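Local coordinates for protein flavodoxin (Bacteroides uniformis, PDB 4J8P) that binds flavin mononucleotide and, as a member of the flavodoxin family, probably takes part in electron transfer, at residues Leu9-Ser14 / Thr33-Gln38; Ala116-Ser121 / Leu144-Ser149; Lys110-Phe115 / Pro135-Gly140. One frame throughout, in Å; residues are numbered along the deposited sequence.

Interaction 1: Leu9-Ser14 / Thr33-Gln38; sequences LVAYFS and TFYEIQ. With FMN (flavin mononucleotide), chain B; SO4 (sulfate ion), chain K.
Tyr12 and Phe34 meet ring to ring, planes 27° apart but slid so that they barely overlap: Tyr12 CE1 lies over one face of Phe34, toward its rim, 3.4 Å from Phe34 CZ. The phenol end of Tyr12 also crosses the aliphatic part of Glu36 at a slant, with Tyr12 CZ 3.7 Å from Glu36 CG. The ring reaches both because its CG sits between the backbone N and the carbonyl carbon (chi1 74°), which swings it across the neighbouring strand. An alanine in place of Tyr12 would probably open a gap between Phe34 and helix 18-30 and leave the Glu36 chain without its lateral support. On the opposite face of the sheet Leu9 CD1 packs against Tyr35 CB at 3.6 Å, while Ala11 is small enough to fit beside the Tyr35 ring edge and Ile37. Strands 7-12 and 33-36 run parallel, as the two arms of a right-handed beta-alpha-beta unit whose crossover is helix 18-30. Their ladder runs from Val10 N to Thr33 O (2.8 Å) up to Ile37 N on Tyr12 O (2.7 Å). Beyond it a water accepts from Ser14 N and lies within bonding distance of Glu36 OE2 and Ile37 O. Ser14 OG, anti to its backbone N, donates to FMN O2P at 2.7 Å, in the loop that binds the phosphate. Ala20 and Ala23 of helix 18-30 pack on Tyr12.

Interaction 2: Ala116-Ser121 / Leu144-Ser149; sequences ATSGSS and LLNGAS. With FMN (flavin mononucleotide), chain B.
The amide of Asn146 is set against Ser118 so that both its ends are used. Asn146 OD1 takes the Ser118 N-H on an in-plane lone pair at 2.8 Å, and Asn146 ND2 donates within its own amide plane to Ser118 OG at 3.0 Å. An asparagine suits the place because it offers an acceptor and a donor side by side, and the two bonds fix the rotation of the amide. Ser118 OG, standing between its backbone N and carbonyl carbon (chi1 68°), donates to Ser121 O, 2.7 Å away, and so ties the turn together. Leu144 packs against this turn: its CD1 lies 3.4 Å from Ser118 OG, and its CD2 approaches Ser121 O. Here the parallel pairing of strands 111-117 and 138-144 ends, with a straight bond from Leu145 N to Ala116 O, and the chain enters the flavin-binding loop at the C-terminal edge of the flavodoxin-like sheet. Thr117 OG1 bonds FMN O4' on the ribityl chain. Backbone N-H groups then grip the pyrimidine end: Gly119 N donates to FMN N1, while Ser120 N and Ser121 N, each at 2.8 Å, converge on FMN O2. FMN N3 in turn donates to Ser121 OG at 2.9 Å.

Interaction 3: Lys110-Phe115 / Pro135-Gly140; sequences KTVIPF and PGINWG
The indole of Trp139 lies beside Val112, with one face turned to two aliphatic side chains. Ile137 CG2 stands 3.6 Å above the ring plane and Val112 CB 4.1 Å above it, both offset toward the rim. Pro114 CD comes in at the ring edge, near its plane, 4.0 Å from Trp139 CE3. Trp139 and Val112 lie side by side and point the same way, as neighbours on one face of a parallel sheet do, and Val112 CG1 reaches Trp139 CZ3 at 3.6 Å. The branched side chain of Val112 suits this place because its second methyl, CG2, packs on Ile137 CG2 at 3.5 Å. Beneath the side chains, Val112 is held through both of its backbone polar groups: its N donates to Asn138 O at 3.1 Å, from above the carbonyl plane, and its O receives Gly140 N at 2.8 Å in an almost straight bond. Gly140 suits its position because a CB there would fall close against Ile113 CG1. Asn138, the centre of an inverse gamma turn, begins the strand on the opposite face beside Thr111. There one water bridges two backbone atoms, Lys110 O and Asn138 N. The polar side chains of Asn138 and Thr111 fit a partly exposed sheet edge, where solvent can meet them. Strands 111-117 and 138-144 are the arms of a beta-alpha-beta unit whose connecting helix, 124-133, lays Leu130 and Gln131 against Trp139 and Glu127 against Pro114, while Trp139 NE1 bonds Tyr134 O. Strand 138-144 is the outermost on this side; strand 80-88 flanks 111-117 on the other, and Trp156 of helix 150-158 covers Ile113.

Overall arrangement
All three contacts belong to one five-stranded parallel sheet. Interaction 1 joins an inner strand to one outermost strand, and interaction 3 an inner strand to the other; interaction 2 takes in the C-terminal end of the latter pair and the loops that follow. Interaction 1 lies nearest the chain centre, about 8 Å away, yet in each of the three some residues are buried and others partly exposed. Interactions 1 and 3 combine parallel ladders with aromatic and aliphatic packing, whereas interaction 2 has a single ladder bond and relies on side-chain amide and hydroxyl groups. Interactions 1 and 2 both bind FMN, one at its phosphate, the other at ribityl and flavin. Phe115 of interaction 3 touches Val10 and Leu145, linking all three.

Interaction 1: Leu9-Ser14 / Thr33-Gln38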
loop_
_atom_site.group_PDB
_atom_site.type_symbol
_atom_site.label_atom_id
_atom_site.label_comp_id
_atom_site.label_asym_id
_atom_site.label_seq_id
_atom_site.Cartn_x
_atom_site.Cartn_y
_atom_site.Cartn_z
ATOM N N LEU A 9 -2.721 3.502 11.726
ATOM C CA LEU A 9 -2.386 4.293 10.549
ATOM C C LEU A 9 -2.938 3.595 9.332
ATOM O O LEU A 9 -2.764 2.386 9.235
ATOM C CB LEU A 9 -0.846 4.434 10.417
ATOM C CG LEU A 9 -0.347 5.272 9.211
ATOM C CD1 LEU A 9 -0.785 6.742 9.355
ATOM C CD2 LEU A 9 1.188 5.210 9.081
ATOM N N VAL A 10 -3.597 4.328 8.398
ATOM C CA VAL A 10 -4.004 3.726 7.123
ATOM C C VAL A 10 -3.202 4.473 6.080
ATOM O O VAL A 10 -3.538 5.621 5.763
ATOM C CB VAL A 10 -5.526 3.748 6.864
ATOM C CG1 VAL A 10 -5.872 3.228 5.468
ATOM C CG2 VAL A 10 -6.254 2.950 7.939
ATOM N N ALA A 11 -2.093 3.868 5.636
ATOM C CA ALA A 11 -1.210 4.436 4.626
ATOM C C ALA A 11 -1.564 3.854 3.270
ATOM O O ALA A 11 -1.916 2.669 3.188
ATOM C CB ALA A 11 0.235 4.117 4.970
ATOM N N TYR A 12 -1.529 4.668 2.221
ATOM C CA TYR A 12 -1.878 4.111 0.912
ATOM C C TYR A 12 -1.175 4.842 -0.196
ATOM O O TYR A 12 -0.900 6.047 -0.069
ATOM C CB TYR A 12 -3.414 4.188 0.665
ATOM C CG TYR A 12 -3.866 5.590 0.370
ATOM C CD1 TYR A 12 -4.113 6.491 1.400
ATOM C CD2 TYR A 12 -3.978 6.046 -0.942
ATOM C CE1 TYR A 12 -4.431 7.818 1.132
ATOM C CE2 TYR A 12 -4.288 7.370 -1.220
ATOM C CZ TYR A 12 -4.540 8.242 -0.180
ATOM O OH TYR A 12 -4.906 9.538 -0.407
ATOM N N PHE A 13 -0.957 4.115 -1.303
ATOM C CA PHE A 13 -0.495 4.728 -2.547
ATOM C C PHE A 13 -1.630 4.580 -3.584
ATOM O O PHE A 13 -2.246 3.503 -3.686
ATOM C CB PHE A 13 0.808 4.066 -3.044
ATOM C CG PHE A 13 1.146 4.386 -4.479
ATOM C CD1 PHE A 13 1.534 5.670 -4.856
ATOM C CD2 PHE A 13 1.098 3.393 -5.453
ATOM C CE1 PHE A 13 1.818 5.964 -6.198
ATOM C CE2 PHE A 13 1.412 3.680 -6.791
ATOM C CZ PHE A 13 1.785 4.959 -7.151
ATOM N N SER A 14 -1.873 5.646 -4.389
ATOM C CA SER A 14 -2.912 5.541 -5.402
ATOM C C SER A 14 -2.537 6.441 -6.559
ATOM O O SER A 14 -2.261 7.624 -6.332
ATOM C CB SER A 14 -4.261 5.949 -4.802
ATOM O OG SER A 14 -5.334 5.845 -5.730
ATOM N N THR A 33 -5.644 7.117 11.241
ATOM C CA THR A 33 -5.100 8.308 10.596
ATOM C C THR A 33 -4.953 7.991 9.116
ATOM O O THR A 33 -4.338 6.979 8.766
ATOM C CB THR A 33 -3.771 8.695 11.212
ATOM O OG1 THR A 33 -3.982 9.055 12.576
ATOM C CG2 THR A 33 -3.103 9.860 10.465
ATOM N N PHE A 34 -5.542 8.835 8.255
ATOM C CA PHE A 34 -5.501 8.675 6.788
ATOM C C PHE A 34 -4.210 9.297 6.297
ATOM O O PHE A 34 -3.954 10.485 6.539
ATOM C CB PHE A 34 -6.757 9.303 6.161
ATOM C CG PHE A 34 -6.922 9.173 4.665
ATOM C CD1 PHE A 34 -7.300 7.959 4.091
ATOM C CD2 PHE A 34 -6.895 10.296 3.853
ATOM C CE1 PHE A 34 -7.545 7.869 2.712
ATOM C CE2 PHE A 34 -7.120 10.198 2.476
ATOM C CZ PHE A 34 -7.470 8.994 1.922
ATOM N N TYR A 35 -3.361 8.489 5.638
ATOM C CA TYR A 35 -2.039 8.954 5.248
ATOM C C TYR A 35 -1.720 8.548 3.819
ATOM O O TYR A 35 -1.753 7.362 3.519
ATOM C CB TYR A 35 -0.971 8.378 6.203
ATOM C CG TYR A 35 0.435 8.736 5.787
ATOM C CD1 TYR A 35 0.973 9.985 6.085
ATOM C CD2 TYR A 35 1.193 7.871 4.993
ATOM C CE1 TYR A 35 2.230 10.359 5.628
ATOM C CE2 TYR A 35 2.444 8.242 4.518
ATOM C CZ TYR A 35 2.966 9.483 4.843
ATOM O OH TYR A 35 4.196 9.858 4.376
ATOM N N GLU A 36 -1.330 9.511 2.973
ATOM C CA GLU A 36 -0.980 9.153 1.605
ATOM C C GLU A 36 0.523 9.002 1.430
ATOM O O GLU A 36 1.288 9.902 1.779
ATOM C CB GLU A 36 -1.520 10.223 0.640
ATOM C CG GLU A 36 -1.282 9.864 -0.824
ATOM C CD GLU A 36 -1.871 10.828 -1.834
ATOM O OE1 GLU A 36 -2.229 11.974 -1.461
ATOM O OE2 GLU A 36 -1.899 10.457 -3.024
ATOM N N ILE A 37 0.940 7.875 0.822
ATOM C CA ILE A 37 2.300 7.599 0.415
ATOM C C ILE A 37 2.489 8.335 -0.865
ATOM O O ILE A 37 1.835 8.032 -1.882
ATOM C CB ILE A 37 2.550 6.085 0.253
ATOM C CG1 ILE A 37 2.291 5.346 1.570
ATOM C CG2 ILE A 37 3.995 5.830 -0.302
ATOM C CD1 ILE A 37 2.207 3.808 1.381
ATOM N N GLN A 38 3.329 9.365 -0.793
ATOM C CA GLN A 38 3.525 10.337 -1.866
ATOM C C GLN A 38 4.823 10.130 -2.648
ATOM O O GLN A 38 5.893 10.289 -2.066
ATOM C CB GLN A 38 3.588 11.743 -1.236
ATOM C CG GLN A 38 2.398 12.139 -0.358
ATOM C CD GLN A 38 1.226 12.652 -1.158
ATOM O OE1 GLN A 38 1.308 12.937 -2.357
ATOM N NE2 GLN A 38 0.119 12.846 -0.480
HETATM N N1 FMN B . -4.564 -5.028 -12.343
HETATM C C2 FMN B . -4.539 -6.391 -12.186
HETATM O O2 FMN B . -5.568 -7.052 -12.019
HETATM N N3 FMN B . -3.325 -7.080 -12.300
HETATM C C4 FMN B . -2.098 -6.512 -12.604
HETATM O O4 FMN B . -1.084 -7.213 -12.612
HETATM C C4A FMN B . -2.151 -5.073 -12.857
HETATM N N5 FMN B . -1.058 -4.474 -13.286
HETATM C C5A FMN B . -1.114 -3.106 -13.521
HETATM C C6 FMN B . 0.059 -2.448 -13.914
HETATM C C7 FMN B . 0.099 -1.067 -14.069
HETATM C C7M FMN B . 1.415 -0.396 -14.358
HETATM C C8 FMN B . -1.076 -0.316 -13.859
HETATM C C8M FMN B . -1.073 1.188 -13.952
HETATM C C9 FMN B . -2.247 -0.970 -13.496
HETATM C C9A FMN B . -2.288 -2.354 -13.312
HETATM N N10 FMN B . -3.462 -3.046 -12.884
HETATM C C10 FMN B . -3.434 -4.399 -12.665
HETATM C "C1'" FMN B . -4.702 -2.270 -12.650
HETATM C "C2'" FMN B . -4.745 -1.620 -11.267
HETATM O "O2'" FMN B . -4.334 -2.510 -10.230
HETATM C "C3'" FMN B . -6.132 -1.088 -10.904
HETATM O "O3'" FMN B . -6.667 -0.339 -12.003
HETATM C "C4'" FMN B . -6.111 -0.262 -9.614
HETATM O "O4'" FMN B . -7.426 -0.267 -9.062
HETATM C "C5'" FMN B . -5.666 1.166 -9.884
HETATM O "O5'" FMN B . -5.610 1.795 -8.599
HETATM P P FMN B . -5.284 3.305 -8.348
HETATM O O1P FMN B . -3.947 3.723 -8.830
HETATM O O2P FMN B . -5.449 3.445 -6.855
HETATM O O3P FMN B . -6.401 4.114 -9.019
HETATM S S SO4 K . 3.931 13.513 4.615
HETATM O O1 SO4 K . 4.788 14.652 4.967
HETATM O O2 SO4 K . 2.540 13.776 5.030
HETATM O O3 SO4 K . 3.915 13.272 3.182
HETATM O O4 SO4 K . 4.519 12.320 5.249
HETATM O O HOH W 1 -0.430 8.162 -3.616
#

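Interaction 2: Ala116-Ser121 / Leu144-Ser149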
loop_
_atom_site.group_PDB
_atom_site.type_symbol
_atom_site.label_atom_id
_atom_site.label_comp_id
_atom_site.label_asym_id
_atom_site.label_seq_id
_atom_site.Cartn_x
_atom_site.Cartn_y
_atom_site.Cartn_z
ATOM N N ALA A 116 -5.447 -3.990 -1.178
ATOM C CA ALA A 116 -5.190 -3.568 -2.548
ATOM C C ALA A 116 -6.442 -3.453 -3.374
ATOM O O ALA A 116 -7.529 -3.878 -2.963
ATOM C CB ALA A 116 -4.247 -4.599 -3.209
ATOM N N THR A 117 -6.294 -2.822 -4.546
ATOM C CA THR A 117 -7.331 -2.830 -5.576
ATOM C C THR A 117 -6.661 -3.299 -6.859
ATOM O O THR A 117 -5.439 -3.169 -7.001
ATOM C CB THR A 117 -8.020 -1.462 -5.745
ATOM O OG1 THR A 117 -7.103 -0.534 -6.318
ATOM C CG2 THR A 117 -8.569 -0.925 -4.401
ATOM N N SER A 118 -7.436 -3.896 -7.757
ATOM C CA SER A 118 -6.861 -4.425 -9.000
ATOM C C SER A 118 -7.888 -4.488 -10.101
ATOM O O SER A 118 -9.083 -4.395 -9.833
ATOM C CB SER A 118 -6.337 -5.841 -8.755
ATOM O OG SER A 118 -7.423 -6.729 -8.515
ATOM N N GLY A 119 -7.424 -4.712 -11.333
ATOM C CA GLY A 119 -8.329 -4.955 -12.449
ATOM C C GLY A 119 -9.055 -6.278 -12.249
ATOM O O GLY A 119 -10.267 -6.368 -12.472
ATOM N N SER A 120 -8.316 -7.319 -11.786
ATOM C CA SER A 120 -8.864 -8.636 -11.487
ATOM C C SER A 120 -7.949 -9.517 -10.640
ATOM O O SER A 120 -8.437 -10.449 -9.980
ATOM C CB SER A 120 -9.181 -9.381 -12.779
ATOM O OG SER A 120 -8.012 -9.647 -13.550
ATOM N N SER A 121 -6.630 -9.260 -10.658
ATOM C CA SER A 121 -5.712 -10.138 -9.933
ATOM C C SER A 121 -5.957 -10.149 -8.435
ATOM O O SER A 121 -6.406 -9.149 -7.841
ATOM C CB SER A 121 -4.268 -9.700 -10.161
ATOM O OG SER A 121 -3.917 -9.766 -11.545
ATOM N N LEU A 144 -7.999 -7.990 -0.804
ATOM C CA LEU A 144 -8.273 -7.272 -2.034
ATOM C C LEU A 144 -9.645 -6.629 -1.830
ATOM O O LEU A 144 -10.586 -7.330 -1.422
ATOM C CB LEU A 144 -8.264 -8.268 -3.197
ATOM C CG LEU A 144 -8.517 -7.657 -4.570
ATOM C CD1 LEU A 144 -7.273 -6.877 -5.072
ATOM C CD2 LEU A 144 -8.939 -8.749 -5.576
ATOM N N LEU A 145 -9.742 -5.310 -2.073
ATOM C CA LEU A 145 -10.957 -4.526 -1.858
ATOM C C LEU A 145 -11.414 -3.885 -3.166
ATOM O O LEU A 145 -11.396 -2.651 -3.318
ATOM C CB LEU A 145 -10.735 -3.446 -0.779
ATOM C CG LEU A 145 -10.507 -3.936 0.669
ATOM C CD1 LEU A 145 -10.094 -2.760 1.561
ATOM C CD2 LEU A 145 -11.764 -4.606 1.235
ATOM N N ASN A 146 -11.823 -4.723 -4.118
ATOM C CA ASN A 146 -12.354 -4.235 -5.399
ATOM C C ASN A 146 -13.812 -3.875 -5.221
ATOM O O ASN A 146 -14.487 -4.493 -4.394
ATOM C CB ASN A 146 -12.151 -5.264 -6.519
ATOM C CG ASN A 146 -10.719 -5.245 -6.994
ATOM O OD1 ASN A 146 -10.017 -4.248 -6.804
ATOM N ND2 ASN A 146 -10.271 -6.303 -7.688
ATOM N N GLY A 147 -14.259 -2.822 -5.917
ATOM C CA GLY A 147 -15.626 -2.303 -5.783
ATOM C C GLY A 147 -15.924 -1.958 -4.334
ATOM O O GLY A 147 -17.024 -2.216 -3.842
ATOM N N ALA A 148 -14.916 -1.388 -3.637
ATOM C CA ALA A 148 -14.973 -1.057 -2.219
ATOM C C ALA A 148 -16.145 -0.162 -1.878
ATOM O O ALA A 148 -16.363 0.876 -2.511
ATOM C CB ALA A 148 -13.680 -0.391 -1.762
ATOM N N SER A 149 -16.877 -0.575 -0.855
ATOM C CA SER A 149 -18.006 0.180 -0.326
ATOM C C SER A 149 -17.951 0.188 1.194
ATOM O O SER A 149 -17.215 -0.611 1.793
ATOM C CB SER A 149 -19.321 -0.422 -0.807
ATOM O OG SER A 149 -19.586 -1.668 -0.183
HETATM N N1 FMN B . -4.564 -5.028 -12.343
HETATM C C2 FMN B . -4.539 -6.391 -12.186
HETATM O O2 FMN B . -5.568 -7.052 -12.019
HETATM N N3 FMN B . -3.325 -7.080 -12.300
HETATM C C4 FMN B . -2.098 -6.512 -12.604
HETATM O O4 FMN B . -1.084 -7.213 -12.612
HETATM C C4A FMN B . -2.151 -5.073 -12.857
HETATM N N5 FMN B . -1.058 -4.474 -13.286
HETATM C C5A FMN B . -1.114 -3.106 -13.521
HETATM C C6 FMN B . 0.059 -2.448 -13.914
HETATM C C7 FMN B . 0.099 -1.067 -14.069
HETATM C C7M FMN B . 1.415 -0.396 -14.358
HETATM C C8 FMN B . -1.076 -0.316 -13.859
HETATM C C8M FMN B . -1.073 1.188 -13.952
HETATM C C9 FMN B . -2.247 -0.970 -13.496
HETATM C C9A FMN B . -2.288 -2.354 -13.312
HETATM N N10 FMN B . -3.462 -3.046 -12.884
HETATM C C10 FMN B . -3.434 -4.399 -12.665
HETATM C "C1'" FMN B . -4.702 -2.270 -12.650
HETATM C "C2'" FMN B . -4.745 -1.620 -11.267
HETATM O "O2'" FMN B . -4.334 -2.510 -10.230
HETATM C "C3'" FMN B . -6.132 -1.088 -10.904
HETATM O "O3'" FMN B . -6.667 -0.339 -12.003
HETATM C "C4'" FMN B . -6.111 -0.262 -9.614
HETATM O "O4'" FMN B . -7.426 -0.267 -9.062
HETATM C "C5'" FMN B . -5.666 1.166 -9.884
HETATM O "O5'" FMN B . -5.610 1.795 -8.599
HETATM P P FMN B . -5.284 3.305 -8.348
HETATM O O1P FMN B . -3.947 3.723 -8.830
HETATM O O2P FMN B . -5.449 3.445 -6.855
HETATM O O3P FMN B . -6.401 4.114 -9.019
#

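Interaction 3: Lys110-Phe115 / Pro135-Gly140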
loop_
_atom_site.group_PDB
_atom_site.type_symbol
_atom_site.label_atom_id
_atom_site.label_comp_id
_atom_site.label_asym_id
_atom_site.label_seq_id
_atom_site.Cartn_x
_atom_site.Cartn_y
_atom_site.Cartn_z
ATOM N N LYS A 110 4.839 -3.703 15.348
ATOM C CA LYS A 110 3.581 -3.291 14.745
ATOM C C LYS A 110 2.979 -4.365 13.870
ATOM O O LYS A 110 3.695 -5.107 13.189
ATOM C CB LYS A 110 3.791 -2.025 13.877
ATOM C CG LYS A 110 4.496 -0.899 14.649
ATOM C CD LYS A 110 4.596 0.352 13.814
ATOM C CE LYS A 110 5.592 1.335 14.381
ATOM N NZ LYS A 110 5.320 1.714 15.800
ATOM N N THR A 111 1.652 -4.413 13.871
ATOM C CA THR A 111 0.942 -5.312 12.978
ATOM C C THR A 111 0.734 -4.548 11.694
ATOM O O THR A 111 0.307 -3.386 11.728
ATOM C CB THR A 111 -0.341 -5.817 13.602
ATOM O OG1 THR A 111 0.009 -6.794 14.592
ATOM C CG2 THR A 111 -1.298 -6.419 12.572
ATOM N N VAL A 112 1.110 -5.152 10.583
ATOM C CA VAL A 112 1.032 -4.505 9.277
ATOM C C VAL A 112 0.143 -5.323 8.365
ATOM O O VAL A 112 0.358 -6.528 8.189
ATOM C CB VAL A 112 2.435 -4.301 8.683
ATOM C CG1 VAL A 112 2.339 -3.618 7.322
ATOM C CG2 VAL A 112 3.307 -3.492 9.656
ATOM N N ILE A 113 -0.878 -4.669 7.799
ATOM C CA ILE A 113 -1.916 -5.339 7.036
ATOM C C ILE A 113 -2.000 -4.759 5.637
ATOM O O ILE A 113 -2.368 -3.593 5.501
ATOM C CB ILE A 113 -3.276 -5.181 7.759
ATOM C CG1 ILE A 113 -3.208 -5.709 9.209
ATOM C CG2 ILE A 113 -4.399 -5.888 6.935
ATOM C CD1 ILE A 113 -4.343 -5.227 10.133
ATOM N N PRO A 114 -1.638 -5.522 4.600
ATOM C CA PRO A 114 -1.743 -4.984 3.242
ATOM C C PRO A 114 -3.156 -5.090 2.681
ATOM O O PRO A 114 -3.879 -6.063 2.932
ATOM C CB PRO A 114 -0.774 -5.849 2.430
ATOM C CG PRO A 114 -0.785 -7.222 3.155
ATOM C CD PRO A 114 -1.169 -6.935 4.614
ATOM N N PHE A 115 -3.567 -4.076 1.912
ATOM C CA PHE A 115 -4.842 -4.176 1.177
ATOM C C PHE A 115 -4.605 -3.605 -0.228
ATOM O O PHE A 115 -3.622 -2.869 -0.444
ATOM C CB PHE A 115 -6.021 -3.507 1.912
ATOM C CG PHE A 115 -5.926 -2.006 2.047
ATOM C CD1 PHE A 115 -5.212 -1.434 3.088
ATOM C CD2 PHE A 115 -6.596 -1.167 1.159
ATOM C CE1 PHE A 115 -5.133 -0.050 3.222
ATOM C CE2 PHE A 115 -6.521 0.230 1.295
ATOM C CZ PHE A 115 -5.812 0.779 2.336
ATOM N N PRO A 135 10.656 -10.115 6.574
ATOM C CA PRO A 135 10.227 -11.164 7.513
ATOM C C PRO A 135 10.222 -10.743 8.985
ATOM O O PRO A 135 9.755 -11.521 9.820
ATOM C CB PRO A 135 11.238 -12.297 7.259
ATOM C CG PRO A 135 12.463 -11.609 6.766
ATOM C CD PRO A 135 11.969 -10.434 5.964
ATOM N N GLY A 136 10.729 -9.550 9.280
ATOM C CA GLY A 136 10.759 -9.001 10.628
ATOM C C GLY A 136 9.464 -8.307 11.010
ATOM O O GLY A 136 9.281 -7.943 12.172
ATOM N N ILE A 137 8.568 -8.088 10.035
ATOM C CA ILE A 137 7.317 -7.385 10.317
ATOM C C ILE A 137 6.222 -8.389 10.697
ATOM O O ILE A 137 6.186 -9.498 10.162
ATOM C CB ILE A 137 6.941 -6.568 9.063
ATOM C CG1 ILE A 137 7.865 -5.327 9.008
ATOM C CG2 ILE A 137 5.466 -6.174 9.027
ATOM C CD1 ILE A 137 7.676 -4.487 7.716
ATOM N N ASN A 138 5.333 -7.983 11.617
ATOM C CA ASN A 138 4.219 -8.848 12.046
ATOM C C ASN A 138 3.093 -8.702 11.035
ATOM O O ASN A 138 2.127 -7.981 11.274
ATOM C CB ASN A 138 3.749 -8.471 13.452
ATOM C CG ASN A 138 4.855 -8.492 14.489
ATOM O OD1 ASN A 138 5.801 -9.290 14.404
ATOM N ND2 ASN A 138 4.685 -7.718 15.567
ATOM N N TRP A 139 3.211 -9.404 9.906
ATOM C CA TRP A 139 2.194 -9.319 8.867
ATOM C C TRP A 139 0.863 -9.916 9.305
ATOM O O TRP A 139 0.816 -11.074 9.775
ATOM C CB TRP A 139 2.677 -10.039 7.590
ATOM C CG TRP A 139 3.825 -9.330 6.951
ATOM C CD1 TRP A 139 5.153 -9.627 7.070
ATOM C CD2 TRP A 139 3.747 -8.142 6.159
ATOM N NE1 TRP A 139 5.904 -8.712 6.370
ATOM C CE2 TRP A 139 5.073 -7.772 5.823
ATOM C CE3 TRP A 139 2.685 -7.339 5.707
ATOM C CZ2 TRP A 139 5.359 -6.676 4.991
ATOM C CZ3 TRP A 139 2.968 -6.233 4.921
ATOM C CH2 TRP A 139 4.300 -5.893 4.587
ATOM N N GLY A 140 -0.211 -9.128 9.081
ATOM C CA GLY A 140 -1.592 -9.581 9.265
ATOM C C GLY A 140 -2.152 -9.929 7.888
ATOM O O GLY A 140 -1.720 -9.371 6.866
HETATM O O HOH W 2 6.165 -5.445 12.891
HETATM O O HOH W 3 0.099 -9.410 13.739
HETATM O O HOH W 4 2.275 -6.536 16.557
#